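PDB 3ZS6: periplasmic oligopeptide-binding protein from Burkholderia pseudomallei, which binds oligopeptides in the periplasm and probably delivers them to an ABC transporter for uptake into the cell. Local coordinates for residues Tyr304-Lys309 with Gln458-Ala463; Pro320-Trp325 with Asn465-Val470; Asp404-Asp409 with Ala413-Asp418; Ile420-Ser425 with Lys435-Val440. All blocks are in the same frame, centred on the assembly; numbering follows the deposited sequence.

Contact 1: Tyr304-Lys309 with Gln458-Ala463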
loop_
_atom_site.group_PDB
_atom_site.type_symbol
_atom_site.label_atom_id
_atom_site.label_comp_id
_atom_site.label_asym_id
_atom_site.label_seq_id
_atom_site.Cartn_x
_atom_site.Cartn_y
_atom_site.Cartn_z
ATOM N N TYR A 304 4.204 4.670 -16.990
ATOM C CA TYR A 304 5.494 5.347 -17.112
ATOM C C TYR A 304 5.782 6.246 -15.913
ATOM O O TYR A 304 6.913 6.686 -15.715
ATOM C CB TYR A 304 5.533 6.158 -18.415
ATOM C CG TYR A 304 5.245 5.277 -19.599
ATOM C CD1 TYR A 304 6.257 4.534 -20.191
ATOM C CD2 TYR A 304 3.951 5.136 -20.088
ATOM C CE1 TYR A 304 5.998 3.700 -21.261
ATOM C CE2 TYR A 304 3.681 4.300 -21.160
ATOM C CZ TYR A 304 4.710 3.588 -21.738
ATOM O OH TYR A 304 4.454 2.748 -22.788
ATOM N N GLY A 305 4.746 6.522 -15.127
ATOM C CA GLY A 305 4.885 7.279 -13.898
ATOM C C GLY A 305 4.170 6.576 -12.753
ATOM O O GLY A 305 3.788 5.403 -12.877
ATOM N N LEU A 306 3.991 7.286 -11.642
ATOM C CA LEU A 306 3.391 6.711 -10.435
ATOM C C LEU A 306 1.865 6.804 -10.401
ATOM O O LEU A 306 1.211 5.976 -9.772
ATOM C CB LEU A 306 3.967 7.378 -9.178
ATOM C CG LEU A 306 5.474 7.238 -8.926
ATOM C CD1 LEU A 306 5.893 8.059 -7.698
ATOM C CD2 LEU A 306 5.869 5.771 -8.764
ATOM N N MET A 307 1.303 7.820 -11.055
ATOM C CA MET A 307 -0.140 8.059 -11.001
ATOM C C MET A 307 -0.908 7.156 -11.965
ATOM O O MET A 307 -0.770 7.283 -13.180
ATOM C CB MET A 307 -0.474 9.527 -11.325
ATOM C CG MET A 307 0.251 10.567 -10.483
ATOM S SD MET A 307 -0.237 10.551 -8.745
ATOM C CE MET A 307 1.042 11.593 -8.055
ATOM N N PRO A 308 -1.742 6.253 -11.426
ATOM C CA PRO A 308 -2.599 5.444 -12.301
ATOM C C PRO A 308 -3.656 6.338 -12.942
ATOM O O PRO A 308 -4.101 7.293 -12.307
ATOM C CB PRO A 308 -3.273 4.453 -11.337
ATOM C CG PRO A 308 -2.556 4.595 -10.018
ATOM C CD PRO A 308 -1.968 5.975 -10.000
ATOM N N LYS A 309 -4.038 6.061 -14.183
ATOM C CA LYS A 309 -5.115 6.827 -14.793
ATOM C C LYS A 309 -6.357 6.687 -13.915
ATOM O O LYS A 309 -6.704 5.582 -13.495
ATOM C CB LYS A 309 -5.401 6.329 -16.211
ATOM C CG LYS A 309 -6.546 7.060 -16.900
ATOM C CD LYS A 309 -6.919 6.412 -18.228
ATOM C CE LYS A 309 -5.792 6.514 -19.245
ATOM N NZ LYS A 309 -6.222 6.029 -20.591
ATOM N N GLN A 458 2.005 18.990 -12.707
ATOM C CA GLN A 458 3.301 19.570 -13.034
ATOM C C GLN A 458 4.402 18.958 -12.172
ATOM O O GLN A 458 5.445 18.563 -12.683
ATOM C CB GLN A 458 3.280 21.091 -12.881
ATOM C CG GLN A 458 4.619 21.741 -13.184
ATOM C CD GLN A 458 4.611 23.239 -12.952
ATOM O OE1 GLN A 458 3.597 23.816 -12.551
ATOM N NE2 GLN A 458 5.752 23.877 -13.196
ATOM N N ALA A 459 4.153 18.862 -10.867
ATOM C CA ALA A 459 5.107 18.250 -9.943
ATOM C C ALA A 459 5.371 16.765 -10.242
ATOM O O ALA A 459 6.519 16.313 -10.179
ATOM C CB ALA A 459 4.641 18.424 -8.504
ATOM N N HIS A 460 4.319 16.008 -10.549
ATOM C CA HIS A 460 4.493 14.592 -10.878
ATOM C C HIS A 460 5.358 14.433 -12.129
ATOM O O HIS A 460 6.354 13.703 -12.106
ATOM C CB HIS A 460 3.150 13.864 -11.048
ATOM C CG HIS A 460 3.289 12.410 -11.401
ATOM N ND1 HIS A 460 2.702 11.853 -12.518
ATOM C CD2 HIS A 460 3.960 11.402 -10.790
ATOM C CE1 HIS A 460 3.005 10.568 -12.581
ATOM N NE2 HIS A 460 3.769 10.268 -11.545
ATOM N N ASP A 461 4.982 15.122 -13.208
ATOM C CA ASP A 461 5.764 15.114 -14.448
ATOM C C ASP A 461 7.225 15.471 -14.193
ATOM O O ASP A 461 8.137 14.833 -14.723
ATOM C CB ASP A 461 5.200 16.113 -15.469
ATOM C CG ASP A 461 3.828 15.725 -15.995
ATOM O OD1 ASP A 461 3.379 14.577 -15.769
ATOM O OD2 ASP A 461 3.203 16.581 -16.659
ATOM N N LEU A 462 7.445 16.512 -13.398
ATOM C CA LEU A 462 8.802 16.965 -13.113
ATOM C C LEU A 462 9.614 15.848 -12.469
ATOM O O LEU A 462 10.748 15.569 -12.878
ATOM C CB LEU A 462 8.784 18.194 -12.202
ATOM C CG LEU A 462 10.148 18.846 -11.958
ATOM C CD1 LEU A 462 10.788 19.233 -13.285
ATOM C CD2 LEU A 462 10.028 20.064 -11.033
ATOM N N ALA A 463 9.029 15.206 -11.461
ATOM C CA ALA A 463 9.686 14.082 -10.799
ATOM C C ALA A 463 9.970 12.914 -11.750
ATOM O O ALA A 463 11.053 12.335 -11.713
ATOM C CB ALA A 463 8.863 13.605 -9.619
#
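His-460 reaches from its helix against the loop at Gly-305 to Met-307 and is met there in two ways, at its edge and over one face. At the edge, the backbone N-H of Leu-306 points to the ring nitrogen: Leu-306 N lies 3.0 Å from His-460 NE2, almost in the ring plane, with an N-H...N angle of 149°. Because NE2 accepts this hydrogen bond, its lone pair must be available, consistent with a neutral ring protonated at ND1. The same rim passes Gly-305, whose carbonyl carbon C is 3.9 Å from His-460 NE2 and also close to the plane. Over the face stands Met-307, its CG methylene 3.4 Å from the centroid of the His-460 ring in a CH-pi contact. A bend at chi2 (-67°) turns the thioether chain back across the ring, so that Met-307 CE arrives 4.0 Å from His-460 CD2.

The pairing joins helix 449-464 to the loop after strand 301-302, in the lobe built on the mixed seven-stranded sheet of this periplasmic binding protein fold. The imidazole reaches the loop because CG lies anti to the backbone N (chi1 179°), carrying the ring straight out from the helix.

Around this core, Phe-318 packs on His-460, while Phe-416 and Phe-417 of helix 414-417 lie against Met-307. Leu-306, which donates through its N, accepts at its O from Thr-261 OG1 on strand 260-266. One residue further along the helix, Asp-461 makes a salt bridge with Arg-316 through OD2.

Contact 2: Pro320-Trp325 with Asn465-Val470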
loop_
_atom_site.group_PDB
_atom_site.type_symbol
_atom_site.label_atom_id
_atom_site.label_comp_id
_atom_site.label_asym_id
_atom_site.label_seq_id
_atom_site.Cartn_x
_atom_site.Cartn_y
_atom_site.Cartn_z
ATOM N N PRO A 320 5.826 9.754 -21.167
ATOM C CA PRO A 320 7.031 10.311 -21.783
ATOM C C PRO A 320 7.009 10.247 -23.299
ATOM O O PRO A 320 6.380 9.376 -23.918
ATOM C CB PRO A 320 8.137 9.396 -21.259
ATOM C CG PRO A 320 7.443 8.087 -21.066
ATOM C CD PRO A 320 6.093 8.457 -20.523
ATOM N N ASP A 321 7.727 11.201 -23.876
ATOM C CA ASP A 321 7.961 11.309 -25.304
ATOM C C ASP A 321 8.220 9.959 -25.966
ATOM O O ASP A 321 7.594 9.614 -26.966
ATOM C CB ASP A 321 9.180 12.213 -25.513
ATOM C CG ASP A 321 9.307 12.695 -26.923
ATOM O OD1 ASP A 321 8.657 12.107 -27.812
ATOM O OD2 ASP A 321 10.063 13.661 -27.146
ATOM N N TRP A 322 9.153 9.201 -25.399
ATOM C CA TRP A 322 9.645 7.978 -26.021
ATOM C C TRP A 322 8.656 6.807 -25.993
ATOM O O TRP A 322 8.887 5.780 -26.634
ATOM C CB TRP A 322 10.986 7.571 -25.395
ATOM C CG TRP A 322 10.976 7.532 -23.887
ATOM C CD1 TRP A 322 11.399 8.515 -23.039
ATOM C CD2 TRP A 322 10.523 6.455 -23.056
ATOM N NE1 TRP A 322 11.233 8.120 -21.732
ATOM C CE2 TRP A 322 10.701 6.859 -21.715
ATOM C CE3 TRP A 322 9.977 5.193 -23.315
ATOM C CZ2 TRP A 322 10.360 6.043 -20.639
ATOM C CZ3 TRP A 322 9.642 4.382 -22.245
ATOM C CH2 TRP A 322 9.834 4.811 -20.923
ATOM N N ALA A 323 7.556 6.958 -25.262
ATOM C CA ALA A 323 6.548 5.903 -25.204
ATOM C C ALA A 323 6.002 5.581 -26.597
ATOM O O ALA A 323 5.501 4.483 -26.843
ATOM C CB ALA A 323 5.415 6.296 -24.270
ATOM N N SER A 324 6.106 6.540 -27.512
ATOM C CA SER A 324 5.571 6.351 -28.855
ATOM C C SER A 324 6.671 6.217 -29.905
ATOM O O SER A 324 6.409 6.312 -31.103
ATOM C CB SER A 324 4.620 7.495 -29.216
ATOM O OG SER A 324 5.271 8.745 -29.089
ATOM N N TRP A 325 7.899 5.988 -29.453
ATOM C CA TRP A 325 9.024 5.799 -30.361
ATOM C C TRP A 325 9.172 4.347 -30.809
ATOM O O TRP A 325 8.893 3.425 -30.048
ATOM C CB TRP A 325 10.331 6.239 -29.702
ATOM C CG TRP A 325 10.427 7.707 -29.389
ATOM C CD1 TRP A 325 9.508 8.676 -29.676
ATOM C CD2 TRP A 325 11.508 8.363 -28.721
ATOM N NE1 TRP A 325 9.954 9.899 -29.229
ATOM C CE2 TRP A 325 11.180 9.733 -28.638
ATOM C CE3 TRP A 325 12.724 7.926 -28.187
ATOM C CZ2 TRP A 325 12.026 10.670 -28.042
ATOM C CZ3 TRP A 325 13.565 8.860 -27.591
ATOM C CH2 TRP A 325 13.209 10.214 -27.524
ATOM N N ASN A 465 10.401 12.835 -14.929
ATOM C CA ASN A 465 11.462 13.155 -15.880
ATOM C C ASN A 465 12.841 12.862 -15.299
ATOM O O ASN A 465 13.829 12.774 -16.028
ATOM C CB ASN A 465 11.363 14.606 -16.351
ATOM C CG ASN A 465 10.283 14.803 -17.398
ATOM O OD1 ASN A 465 10.216 14.065 -18.384
ATOM N ND2 ASN A 465 9.426 15.790 -17.187
ATOM N N ASP A 466 12.897 12.689 -13.981
ATOM C CA ASP A 466 14.129 12.282 -13.310
ATOM C C ASP A 466 14.252 10.756 -13.179
ATOM O O ASP A 466 15.293 10.245 -12.779
ATOM C CB ASP A 466 14.233 12.952 -11.931
ATOM C CG ASP A 466 14.605 14.439 -12.021
ATOM O OD1 ASP A 466 15.038 14.887 -13.106
ATOM O OD2 ASP A 466 14.475 15.154 -11.007
ATOM N N TYR A 467 13.185 10.034 -13.520
ATOM C CA TYR A 467 13.175 8.562 -13.435
ATOM C C TYR A 467 13.764 8.024 -12.132
ATOM O O TYR A 467 14.647 7.170 -12.145
ATOM C CB TYR A 467 13.866 7.953 -14.664
ATOM C CG TYR A 467 13.183 8.400 -15.927
ATOM C CD1 TYR A 467 12.073 7.727 -16.400
ATOM C CD2 TYR A 467 13.598 9.546 -16.602
ATOM C CE1 TYR A 467 11.412 8.150 -17.528
ATOM C CE2 TYR A 467 12.946 9.975 -17.740
ATOM C CZ TYR A 467 11.851 9.269 -18.197
ATOM O OH TYR A 467 11.179 9.674 -19.325
ATOM N N PRO A 468 13.266 8.528 -10.994
ATOM C CA PRO A 468 13.726 8.064 -9.682
ATOM C C PRO A 468 13.445 6.579 -9.456
ATOM O O PRO A 468 14.145 5.950 -8.658
ATOM C CB PRO A 468 12.925 8.931 -8.697
ATOM C CG PRO A 468 11.721 9.403 -9.484
ATOM C CD PRO A 468 12.249 9.591 -10.885
ATOM N N MET A 469 12.435 6.042 -10.135
ATOM C CA MET A 469 12.174 4.604 -10.155
ATOM C C MET A 469 11.656 4.231 -11.543
ATOM O O MET A 469 11.573 5.087 -12.420
ATOM C CB MET A 469 11.158 4.198 -9.075
ATOM C CG MET A 469 9.838 4.974 -9.120
ATOM S SD MET A 469 9.807 6.428 -8.028
ATOM C CE MET A 469 9.558 5.643 -6.421
ATOM N N VAL A 470 11.303 2.963 -11.747
ATOM C CA VAL A 470 10.857 2.516 -13.064
ATOM C C VAL A 470 9.465 1.908 -13.034
ATOM O O VAL A 470 9.311 0.700 -12.808
ATOM C CB VAL A 470 11.822 1.470 -13.668
ATOM C CG1 VAL A 470 11.368 1.072 -15.064
ATOM C CG2 VAL A 470 13.263 2.003 -13.678
#
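Trp-322 and Tyr-467 approach from opposite directions and slide partly past each other, so that the indole nitrogen meets the phenol oxygen. Their planes are inclined at 39° and the centroid of the Trp-322 five-membered ring stands 6.0 Å from that of Tyr-467, an oblique pairing of the two rings. What fixes it is a hydrogen bond from Trp-322 NE1 to Tyr-467 OH, 2.9 Å long, with the oxygen close to the indole plane and an angle of 158° at the hydrogen. Alongside, Trp-322 CZ2 touches Tyr-467 CE1 at 3.9 Å.

Trp-322 places CG between its backbone N and carbonyl carbon (chi1 50°), and CG of Pro-320 lies over one indole face, toward its rim. The same proline brings its CB to 3.6 Å from Tyr-467 OH, while Tyr-304 meets the indole with its ring steeply inclined. Tyr-467 itself marks the exit from helix 449-464, where phi turns positive before strand 470-480.

The contact thus joins the 3-10 turn at 321-323 to that exit. Chemically, the buried indole N-H is satisfied by a phenol acting as acceptor, and the bond makes no use of the phenol's own proton.

Contact 3: Asp404-Asp409 with Ala413-Asp418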
loop_
_atom_site.group_PDB
_atom_site.type_symbol
_atom_site.label_atom_id
_atom_site.label_comp_id
_atom_site.label_asym_id
_atom_site.label_seq_id
_atom_site.Cartn_x
_atom_site.Cartn_y
_atom_site.Cartn_z
ATOM N N ASP A 404 9.016 -3.617 -6.610
ATOM C CA ASP A 404 8.259 -2.786 -5.672
ATOM C C ASP A 404 6.849 -2.570 -6.224
ATOM O O ASP A 404 6.511 -3.084 -7.288
ATOM C CB ASP A 404 8.957 -1.445 -5.439
ATOM C CG ASP A 404 8.705 -0.877 -4.033
ATOM O OD1 ASP A 404 7.588 -1.040 -3.496
ATOM O OD2 ASP A 404 9.628 -0.260 -3.467
ATOM N N GLY A 405 6.039 -1.806 -5.501
ATOM C CA GLY A 405 4.653 -1.584 -5.877
ATOM C C GLY A 405 3.928 -0.865 -4.754
ATOM O O GLY A 405 4.172 -1.137 -3.578
ATOM N N TRP A 406 3.034 0.050 -5.113
ATOM C CA TRP A 406 2.331 0.855 -4.116
ATOM C C TRP A 406 0.833 0.850 -4.395
ATOM O O TRP A 406 0.409 1.096 -5.526
ATOM C CB TRP A 406 2.870 2.288 -4.153
ATOM C CG TRP A 406 2.316 3.223 -3.112
ATOM C CD1 TRP A 406 1.355 4.178 -3.294
ATOM C CD2 TRP A 406 2.716 3.313 -1.742
ATOM N NE1 TRP A 406 1.125 4.853 -2.119
ATOM C CE2 TRP A 406 1.954 4.347 -1.150
ATOM C CE3 TRP A 406 3.642 2.620 -0.953
ATOM C CZ2 TRP A 406 2.081 4.697 0.194
ATOM C CZ3 TRP A 406 3.775 2.975 0.387
ATOM C CH2 TRP A 406 2.998 4.006 0.945
ATOM N N PHE A 407 0.049 0.541 -3.364
ATOM C CA PHE A 407 -1.411 0.654 -3.390
ATOM C C PHE A 407 -1.802 1.973 -2.748
ATOM O O PHE A 407 -1.312 2.310 -1.662
ATOM C CB PHE A 407 -2.055 -0.480 -2.575
ATOM C CG PHE A 407 -2.448 -1.671 -3.397
ATOM C CD1 PHE A 407 -1.503 -2.611 -3.778
ATOM C CD2 PHE A 407 -3.768 -1.853 -3.791
ATOM C CE1 PHE A 407 -1.863 -3.709 -4.540
ATOM C CE2 PHE A 407 -4.140 -2.954 -4.553
ATOM C CZ PHE A 407 -3.186 -3.881 -4.926
ATOM N N ALA A 408 -2.680 2.725 -3.402
ATOM C CA ALA A 408 -3.145 3.986 -2.832
ATOM C C ALA A 408 -3.732 3.752 -1.436
ATOM O O ALA A 408 -4.458 2.778 -1.230
ATOM C CB ALA A 408 -4.193 4.606 -3.742
ATOM N N ASP A 409 -3.429 4.643 -0.491
ATOM C CA ASP A 409 -3.998 4.567 0.862
ATOM C C ASP A 409 -5.326 5.319 0.918
ATOM O O ASP A 409 -6.093 5.188 1.877
ATOM C CB ASP A 409 -3.041 5.167 1.905
ATOM C CG ASP A 409 -1.817 4.292 2.164
ATOM O OD1 ASP A 409 -1.898 3.064 1.961
ATOM O OD2 ASP A 409 -0.772 4.839 2.569
ATOM N N ALA A 413 -3.943 11.961 -5.379
ATOM C CA ALA A 413 -2.577 11.849 -5.886
ATOM C C ALA A 413 -1.521 11.918 -4.782
ATOM O O ALA A 413 -0.411 11.414 -4.954
ATOM C CB ALA A 413 -2.313 12.919 -6.953
ATOM N N MET A 414 -1.862 12.545 -3.658
ATOM C CA MET A 414 -0.903 12.715 -2.566
ATOM C C MET A 414 -0.328 11.384 -2.061
ATOM O O MET A 414 0.807 11.336 -1.602
ATOM C CB MET A 414 -1.522 13.497 -1.395
ATOM C CG MET A 414 -1.557 15.022 -1.594
ATOM S SD MET A 414 0.043 15.774 -2.009
ATOM C CE MET A 414 0.931 15.623 -0.470
ATOM N N THR A 415 -1.108 10.310 -2.126
ATOM C CA THR A 415 -0.620 9.028 -1.619
ATOM C C THR A 415 0.604 8.546 -2.406
ATOM O O THR A 415 1.494 7.894 -1.853
ATOM C CB THR A 415 -1.714 7.941 -1.597
ATOM O OG1 THR A 415 -1.179 6.734 -1.038
ATOM C CG2 THR A 415 -2.248 7.657 -2.999
ATOM N N PHE A 416 0.661 8.882 -3.690
ATOM C CA PHE A 416 1.784 8.455 -4.520
ATOM C C PHE A 416 2.996 9.370 -4.321
ATOM O O PHE A 416 4.152 8.937 -4.441
ATOM C CB PHE A 416 1.362 8.352 -5.989
ATOM C CG PHE A 416 0.431 7.201 -6.266
ATOM C CD1 PHE A 416 0.922 5.903 -6.363
ATOM C CD2 PHE A 416 -0.935 7.406 -6.386
ATOM C CE1 PHE A 416 0.072 4.833 -6.607
ATOM C CE2 PHE A 416 -1.795 6.338 -6.620
ATOM C CZ PHE A 416 -1.292 5.052 -6.726
ATOM N N PHE A 417 2.737 10.633 -3.990
ATOM C CA PHE A 417 3.826 11.539 -3.643
ATOM C C PHE A 417 4.602 11.079 -2.395
ATOM O O PHE A 417 5.749 11.471 -2.205
ATOM C CB PHE A 417 3.337 12.992 -3.499
ATOM C CG PHE A 417 3.194 13.727 -4.825
ATOM C CD1 PHE A 417 4.316 14.104 -5.553
ATOM C CD2 PHE A 417 1.936 14.063 -5.324
ATOM C CE1 PHE A 417 4.189 14.784 -6.772
ATOM C CE2 PHE A 417 1.795 14.745 -6.532
ATOM C CZ PHE A 417 2.927 15.101 -7.264
ATOM N N ASP A 418 3.988 10.244 -1.558
ATOM C CA ASP A 418 4.698 9.671 -0.410
ATOM C C ASP A 418 5.917 8.849 -0.839
ATOM O O ASP A 418 6.795 8.555 -0.026
ATOM C CB ASP A 418 3.768 8.804 0.452
ATOM C CG ASP A 418 2.873 9.629 1.366
ATOM O OD1 ASP A 418 3.262 10.765 1.712
ATOM O OD2 ASP A 418 1.789 9.138 1.750
HETATM O O HOH W 1 -0.305 7.294 1.441
#
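Thr-415 OG1 is the polar hub here, gripped by three partners. It accepts from the backbone of Asp-409, whose N is 3.1 Å from Thr-415 OG1 in a nearly straight bond (170°), and from the indole of Trp-406, whose NE1 is 3.2 Å from Thr-415 OG1 with the oxygen close to the ring plane. It spends its own proton on water 1, whose O is 2.7 Å from Thr-415 OG1. That water in turn donates to Asp-409 OD2 and Asp-418 OD2, placing a shared donor between two carboxylates, which probably eases the repulsion between them.

The extended first torsion of Thr-415 (chi1 -178°) aims the hydroxyl at this junction and leaves CG2 to pack on Ala-408, with 3.7 Å from Thr-415 CG2 to Ala-408 CB. Beside it the edge of Trp-406 is directed toward the face of Phe-416 in an offset edge-to-face pair, the planes at 66° and the centroid of the Trp-406 five-membered ring 5.3 Å from that of Phe-416. Closest are Trp-406 CD1 and Phe-416 CD1, at 3.5 Å.

Each acid has a further partner: Tyr-101 OH bonds to Asp-409 OD2, and Arg-421 forms a salt bridge with Asp-418 OD1. The bound peptide lies along the strand, hydrogen-bonded to the backbone of Gly-405 and Phe-407, and its backbone also bonds to Asp-409 OD1. A strand end that pairs with the ligand and runs into an aspartate backed by a short helix belongs to the peptide-binding site of the OppA family, where such an aspartate probably receives the peptide's amino terminus.

Contact 4: Ile420-Ser425 with Lys435-Val440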
loop_
_atom_site.group_PDB
_atom_site.type_symbol
_atom_site.label_atom_id
_atom_site.label_comp_id
_atom_site.label_asym_id
_atom_site.label_seq_id
_atom_site.Cartn_x
_atom_site.Cartn_y
_atom_site.Cartn_z
ATOM N N ILE A 420 8.098 9.825 -3.247
ATOM C CA ILE A 420 9.140 10.656 -3.840
ATOM C C ILE A 420 9.422 11.976 -3.113
ATOM O O ILE A 420 10.380 12.667 -3.457
ATOM C CB ILE A 420 8.834 10.963 -5.323
ATOM C CG1 ILE A 420 7.390 11.451 -5.478
ATOM C CG2 ILE A 420 9.072 9.725 -6.187
ATOM C CD1 ILE A 420 7.093 12.074 -6.841
ATOM N N ARG A 421 8.599 12.324 -2.124
ATOM C CA ARG A 421 8.837 13.531 -1.317
ATOM C C ARG A 421 10.107 13.384 -0.489
ATOM O O ARG A 421 10.336 12.334 0.110
ATOM C CB ARG A 421 7.659 13.806 -0.361
ATOM C CG ARG A 421 6.446 14.441 -1.007
ATOM C CD ARG A 421 5.418 14.882 0.043
ATOM N NE ARG A 421 5.041 13.789 0.940
ATOM C CZ ARG A 421 5.579 13.584 2.140
ATOM N NH1 ARG A 421 6.523 14.401 2.604
ATOM N NH2 ARG A 421 5.171 12.565 2.882
ATOM N N CYS A 422 10.924 14.439 -0.451
ATOM C CA CYS A 422 12.148 14.445 0.346
ATOM C C CYS A 422 11.854 14.014 1.773
ATOM O O CYS A 422 10.978 14.574 2.428
ATOM C CB CYS A 422 12.758 15.851 0.395
ATOM S SG CYS A 422 13.334 16.526 -1.174
ATOM N N GLY A 423 12.592 13.028 2.266
ATOM C CA GLY A 423 12.471 12.658 3.666
ATOM C C GLY A 423 11.258 11.830 4.071
ATOM O O GLY A 423 11.131 11.462 5.240
ATOM N N SER A 424 10.366 11.524 3.133
ATOM C CA SER A 424 9.210 10.681 3.455
ATOM C C SER A 424 9.653 9.305 3.950
ATOM O O SER A 424 10.623 8.741 3.439
ATOM C CB SER A 424 8.308 10.509 2.236
ATOM O OG SER A 424 7.475 9.383 2.397
ATOM N N SER A 425 8.936 8.758 4.929
ATOM C CA SER A 425 9.284 7.455 5.487
ATOM C C SER A 425 9.120 6.320 4.469
ATOM O O SER A 425 9.662 5.237 4.649
ATOM C CB SER A 425 8.464 7.163 6.758
ATOM O OG SER A 425 7.136 6.742 6.454
ATOM N N LYS A 435 12.202 21.324 -5.670
ATOM C CA LYS A 435 11.238 21.971 -6.553
ATOM C C LYS A 435 9.939 21.160 -6.614
ATOM O O LYS A 435 8.841 21.712 -6.470
ATOM C CB LYS A 435 11.818 22.173 -7.950
ATOM C CG LYS A 435 10.852 22.822 -8.926
ATOM C CD LYS A 435 10.353 24.169 -8.411
ATOM C CE LYS A 435 9.436 24.848 -9.422
ATOM N NZ LYS A 435 8.944 26.175 -8.944
ATOM N N VAL A 436 10.060 19.851 -6.816
ATOM C CA VAL A 436 8.881 18.996 -6.762
ATOM C C VAL A 436 8.141 19.217 -5.442
ATOM O O VAL A 436 6.936 19.455 -5.433
ATOM C CB VAL A 436 9.229 17.496 -6.919
ATOM C CG1 VAL A 436 8.022 16.639 -6.568
ATOM C CG2 VAL A 436 9.714 17.203 -8.337
ATOM N N ASP A 437 8.868 19.144 -4.333
ATOM C CA ASP A 437 8.258 19.311 -3.018
ATOM C C ASP A 437 7.568 20.672 -2.876
ATOM O O ASP A 437 6.465 20.762 -2.335
ATOM C CB ASP A 437 9.298 19.107 -1.908
ATOM C CG ASP A 437 9.729 17.646 -1.762
ATOM O OD1 ASP A 437 9.472 16.839 -2.684
ATOM O OD2 ASP A 437 10.333 17.307 -0.721
ATOM N N SER A 438 8.203 21.729 -3.373
ATOM C CA SER A 438 7.625 23.063 -3.218
ATOM C C SER A 438 6.382 23.210 -4.087
ATOM O O SER A 438 5.420 23.865 -3.694
ATOM C CB SER A 438 8.648 24.169 -3.520
ATOM O OG SER A 438 8.619 24.547 -4.882
ATOM N N LEU A 439 6.402 22.595 -5.265
ATOM C CA LEU A 439 5.230 22.581 -6.130
ATOM C C LEU A 439 4.051 21.885 -5.446
ATOM O O LEU A 439 2.905 22.325 -5.563
ATOM C CB LEU A 439 5.543 21.915 -7.474
ATOM C CG LEU A 439 6.382 22.733 -8.466
ATOM C CD1 LEU A 439 6.678 21.927 -9.721
ATOM C CD2 LEU A 439 5.695 24.049 -8.827
ATOM N N VAL A 440 4.328 20.797 -4.731
ATOM C CA VAL A 440 3.268 20.084 -4.019
ATOM C C VAL A 440 2.682 20.941 -2.894
ATOM O O VAL A 440 1.463 21.038 -2.743
ATOM C CB VAL A 440 3.766 18.762 -3.427
ATOM C CG1 VAL A 440 2.728 18.196 -2.444
ATOM C CG2 VAL A 440 4.080 17.764 -4.543
HETATM O O HOH W 2 11.143 15.246 -4.106
#
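Asp-437 CG (chi1 -71°) and Cys-422 SG (chi1 -64°) each lie anti to the carbonyl carbon of their own residue, and these two torsions bring the carboxylate against the loop and the sulfur next to it. The backbone N-H of Cys-422 then bonds to Asp-437 through the syn lone pair of OD2, with Cys-422 N 2.9 Å from Asp-437 OD2 and a bent angle of 140°. The same oxygen is pressed closely by the cysteine side chain: Cys-422 CB lies 3.0 Å and Cys-422 SG 3.1 Å from Asp-437 OD2. The other carboxylate oxygen rests over the preceding residue, Arg-421 CA being 3.6 Å from Asp-437 OD1. Water 2 sits between the two segments, 2.7 Å from Asp-437 OD1 and 2.8 Å from Ile-420 O, placed to bridge them.

Asp-437 stands near the start of helix 434-443, whose dipole would tend to stabilise a negative charge there. The guanidinium of Arg-421 is further off and engaged by others, with salt bridges to Asp-418 and Glu-106; any effect on Asp-437 is probably long-range.

Within the loop, Arg-421 O accepts from Ser-424 N at 3.1 Å, closing a type II beta turn with Gly-423 at its third position, where phi is positive. Cys-422, second in that turn, is bonded to Cys-432. A helix-borne aspartate receiving a loop N-H thus lies beside the disulfide that ties this loop to the chain just before helix 434-443.

In the fold
Following the chain, 304-309 and then 320-325 come first, both in the long loop between strand 301-302 and helix 327-340, each meeting its partner some 140 to 150 residues later. In between, contact 3 closes a short turn from strand 401-407 into helix 414-417, and contact 4 follows in series, joining the next loop to helix 434-443. Only then does 458-463 close contact 1, and 465-470 contact 2, fastening that loop to helix 449-464 and to the segment leading into strand 470-480. The two long closures therefore cross, and each encloses both short ones. Contact 1 touches all the others: Pro-308 meets Phe-416, Ala-463 meets Ile-420, and Tyr-304 meets Ala-323. Contacts 2 and 3 do not touch.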